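Local coordinates for protein pyocin-S2 (Pseudomonas aeruginosa, PDB 4QKO) that kills sensitive bacteria by breaking down their chromosomal DNA, this chain being its C-terminal metal-dependent HNH nuclease domain, at residues Ile98-Lys103 and Gly116-Val121. Sequence-based numbering, arbitrary orientation.
Sequences IEIHHK and GNLVAV. With MG (magnesium ion), chain O.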
ATOM      1  N   ILE B  98      -2.638  -3.787  -1.551  1.00 17.20           N
ATOM      2  CA  ILE B  98      -2.751  -4.469  -2.815  1.00 16.73           C
ATOM      3  C   ILE B  98      -2.167  -5.898  -2.675  1.00 17.69           C
ATOM      4  O   ILE B  98      -1.042  -6.133  -2.086  1.00 18.99           O
ATOM      5  CB  ILE B  98      -2.017  -3.737  -3.933  1.00 17.08           C
ATOM      6  CG1 ILE B  98      -2.682  -2.390  -4.368  1.00 17.23           C
ATOM      7  CG2 ILE B  98      -1.893  -4.596  -5.153  1.00 17.09           C
ATOM      8  CD1 ILE B  98      -4.019  -2.522  -5.101  1.00 19.61           C
ATOM      9  N   GLU B  99      -2.906  -6.846  -3.240  1.00 18.29           N
ATOM     10  CA  GLU B  99      -2.515  -8.255  -3.252  1.00 20.46           C
ATOM     11  C   GLU B  99      -2.295  -8.759  -4.671  1.00 19.73           C
ATOM     12  O   GLU B  99      -2.966  -8.365  -5.581  1.00 21.64           O
ATOM     13  CB  GLU B  99      -3.561  -9.138  -2.533  1.00 22.63           C
ATOM     14  CG  GLU B  99      -3.752  -8.734  -1.062  1.00 25.97           C
ATOM     15  CD  GLU B  99      -5.003  -9.344  -0.369  1.00 31.26           C
ATOM     16  OE1 GLU B  99      -5.757 -10.100  -1.019  1.00 36.29           O
ATOM     17  OE2 GLU B  99      -5.249  -9.049   0.833  1.00 31.24           O
ATOM     18  N   ILE B 100      -1.364  -9.698  -4.838  1.00 19.50           N
ATOM     19  CA  ILE B 100      -1.124 -10.360  -6.123  1.00 19.95           C
ATOM     20  C   ILE B 100      -1.697 -11.770  -6.076  1.00 23.87           C
ATOM     21  O   ILE B 100      -1.316 -12.538  -5.172  1.00 22.73           O
ATOM     22  CB  ILE B 100       0.384 -10.382  -6.388  1.00 22.50           C
ATOM     23  CG1 ILE B 100       0.831  -8.951  -6.625  1.00 24.45           C
ATOM     24  CG2 ILE B 100       0.741 -11.186  -7.627  1.00 22.90           C
ATOM     25  CD1 ILE B 100       2.320  -8.756  -6.712  1.00 26.39           C
ATOM     26  N   HIS B 101      -2.643 -12.045  -6.993  1.00 25.15           N
ATOM     27  CA  HIS B 101      -3.484 -13.294  -7.102  1.00 30.16           C
ATOM     28  C   HIS B 101      -3.051 -13.997  -8.399  1.00 26.45           C
ATOM     29  O   HIS B 101      -2.656 -13.323  -9.364  1.00 25.06           O
ATOM     30  CB  HIS B 101      -4.993 -12.863  -7.116  1.00 34.47           C
ATOM     31  CG  HIS B 101      -5.997 -13.723  -7.898  1.00 43.93           C
ATOM     32  ND1 HIS B 101      -6.871 -14.618  -7.291  1.00 50.74           N
ATOM     33  CD2 HIS B 101      -6.393 -13.674  -9.200  1.00 50.03           C
ATOM     34  CE1 HIS B 101      -7.676 -15.150  -8.200  1.00 52.17           C
ATOM     35  NE2 HIS B 101      -7.413 -14.587  -9.366  1.00 49.87           N
ATOM     36  N   HIS B 102      -3.171 -15.320  -8.404  1.00 23.59           N
ATOM     37  CA  HIS B 102      -2.937 -16.104  -9.598  1.00 24.10           C
ATOM     38  C   HIS B 102      -4.244 -16.313 -10.334  1.00 25.63           C
ATOM     39  O   HIS B 102      -5.240 -16.739  -9.754  1.00 28.94           O
ATOM     40  CB  HIS B 102      -2.351 -17.436  -9.183  1.00 23.58           C
ATOM     41  CG  HIS B 102      -0.928 -17.336  -8.749  1.00 24.69           C
ATOM     42  ND1 HIS B 102      -0.568 -16.959  -7.472  1.00 26.97           N
ATOM     43  CD2 HIS B 102       0.225 -17.423  -9.448  1.00 25.68           C
ATOM     44  CE1 HIS B 102       0.748 -16.902  -7.380  1.00 27.67           C
ATOM     45  NE2 HIS B 102       1.255 -17.180  -8.566  1.00 24.95           N
ATOM     46  N   LYS B 103      -4.284 -16.046 -11.614  1.00 26.72           N
ATOM     47  CA  LYS B 103      -5.515 -16.275 -12.380  1.00 29.28           C
ATOM     48  C   LYS B 103      -5.867 -17.749 -12.523  1.00 30.61           C
ATOM     49  O   LYS B 103      -7.019 -18.129 -12.329  1.00 29.56           O
ATOM     50  CB  LYS B 103      -5.417 -15.655 -13.754  1.00 33.50           C
ATOM     51  CG  LYS B 103      -4.968 -14.220 -13.710  1.00 40.13           C
ATOM     52  CD  LYS B 103      -5.521 -13.439 -14.883  1.00 47.08           C
ATOM     53  CE  LYS B 103      -4.696 -13.632 -16.117  1.00 51.28           C
ATOM     54  NZ  LYS B 103      -5.591 -13.470 -17.299  1.00 61.30           N
ATOM     55  N   GLY B 116       1.933 -13.601 -17.067  1.00 19.15           N
ATOM     56  CA  GLY B 116       0.579 -13.747 -17.643  1.00 20.27           C
ATOM     57  C   GLY B 116      -0.429 -14.419 -16.684  1.00 21.18           C
ATOM     58  O   GLY B 116      -1.626 -14.424 -16.995  1.00 24.20           O
ATOM     59  N   ASN B 117       0.018 -14.948 -15.538  1.00 19.52           N
ATOM     60  CA  ASN B 117      -0.862 -15.587 -14.612  1.00 21.77           C
ATOM     61  C   ASN B 117      -1.165 -14.673 -13.415  1.00 22.21           C
ATOM     62  O   ASN B 117      -1.797 -15.132 -12.508  1.00 23.46           O
ATOM     63  CB  ASN B 117      -0.231 -16.846 -13.998  1.00 22.88           C
ATOM     64  CG  ASN B 117      -1.277 -17.828 -13.429  1.00 23.91           C
ATOM     65  OD1 ASN B 117      -2.443 -17.787 -13.786  1.00 25.38           O
ATOM     66  ND2 ASN B 117      -0.854 -18.679 -12.510  1.00 23.28           N
ATOM     67  N   LEU B 118      -0.515 -13.519 -13.337  1.00 21.81           N
ATOM     68  CA  LEU B 118      -0.675 -12.651 -12.168  1.00 20.45           C
ATOM     69  C   LEU B 118      -1.556 -11.440 -12.407  1.00 20.84           C
ATOM     70  O   LEU B 118      -1.546 -10.834 -13.459  1.00 22.70           O
ATOM     71  CB  LEU B 118       0.679 -12.210 -11.736  1.00 20.10           C
ATOM     72  CG  LEU B 118       1.643 -13.331 -11.453  1.00 20.94           C
ATOM     73  CD1 LEU B 118       2.909 -12.694 -11.026  1.00 21.39           C
ATOM     74  CD2 LEU B 118       1.140 -14.267 -10.396  1.00 21.25           C
ATOM     75  N   VAL B 119      -2.336 -11.122 -11.394  1.00 19.96           N
ATOM     76  CA  VAL B 119      -3.057  -9.832 -11.324  1.00 21.31           C
ATOM     77  C   VAL B 119      -2.878  -9.134  -9.954  1.00 20.28           C
ATOM     78  O   VAL B 119      -2.713  -9.776  -8.929  1.00 21.09           O
ATOM     79  CB  VAL B 119      -4.564  -9.972 -11.588  1.00 24.45           C
ATOM     80  CG1 VAL B 119      -4.860 -10.121 -13.067  1.00 27.42           C
ATOM     81  CG2 VAL B 119      -5.147 -11.138 -10.850  1.00 25.00           C
ATOM     82  N   ALA B 120      -2.976  -7.794  -9.930  1.00 20.04           N
ATOM     83  CA  ALA B 120      -2.944  -7.040  -8.711  1.00 19.64           C
ATOM     84  C   ALA B 120      -4.410  -6.725  -8.471  1.00 20.91           C
ATOM     85  O   ALA B 120      -5.066  -6.179  -9.370  1.00 20.89           O
ATOM     86  CB  ALA B 120      -2.149  -5.750  -8.842  1.00 19.64           C
ATOM     87  N   VAL B 121      -4.854  -7.059  -7.260  1.00 20.49           N
ATOM     88  CA  VAL B 121      -6.240  -6.793  -6.818  1.00 23.36           C
ATOM     89  C   VAL B 121      -6.321  -6.124  -5.474  1.00 22.19           C
ATOM     90  O   VAL B 121      -5.501  -6.353  -4.597  1.00 21.12           O
ATOM     91  CB  VAL B 121      -7.063  -8.067  -6.742  1.00 26.02           C
ATOM     92  CG1 VAL B 121      -7.419  -8.480  -8.168  1.00 33.42           C
ATOM     93  CG2 VAL B 121      -6.309  -9.189  -6.082  1.00 27.53           C
TER
HETATM   94 MG    MG O 704      -6.153 -15.061  -5.271  1.00 38.01          MG
HETATM   95  O   HOH W   1      -4.399 -16.206  -5.597  1.00 39.85           O
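His101 and Val119 are a hydrogen-bonded pair of an antiparallel beta hairpin, the two strands of the HNH (beta-beta-alpha-metal) motif. Their backbones exchange two hydrogen bonds, as do those of Glu99 and Val121. A fifth, from Lys103 N to Asn117 O (2.8 Å), extends the ladder past the strand end. The packing is tight where His102 meets Leu118, on the face they share with Ile100 and Ala120, and where His101 meets Val119 on the other. Leu118 CD2 sits over one face of the His102 ring, 3.7 Å from its centroid and nearer the rim. Asn117 ND2 comes to the ring edge, 3.5 Å from His102 CD2, with amide and ring planes 62° apart. His102 NE2 bonds to Val112 O, Asn117 ND2 to Gly111 O and Asn117 OD1 to Val104 N, which ties both groups to the connecting loop.

On the other face, Val119 CG2 lies 3.3 Å from His101 CD2, near the ring plane. His101 ND1 binds the magnesium ion at 2.2 Å, and His126 is its other protein ligand. A water on the metal also accepts a bond from His102 N. The Lys103-Gly116 end is looser and exposed. The Lys103 chain bends at chi3 (-82°), and its CE passes 3.3 Å from Gly116 O.

Helix 49-62 packs on the Ile100 and Leu118 side through Trp49, Phe52 and Phe56. Strand 118-121 lies between 99-102 and 31-32, and leads into helix 123-130, which brings His126 to the metal.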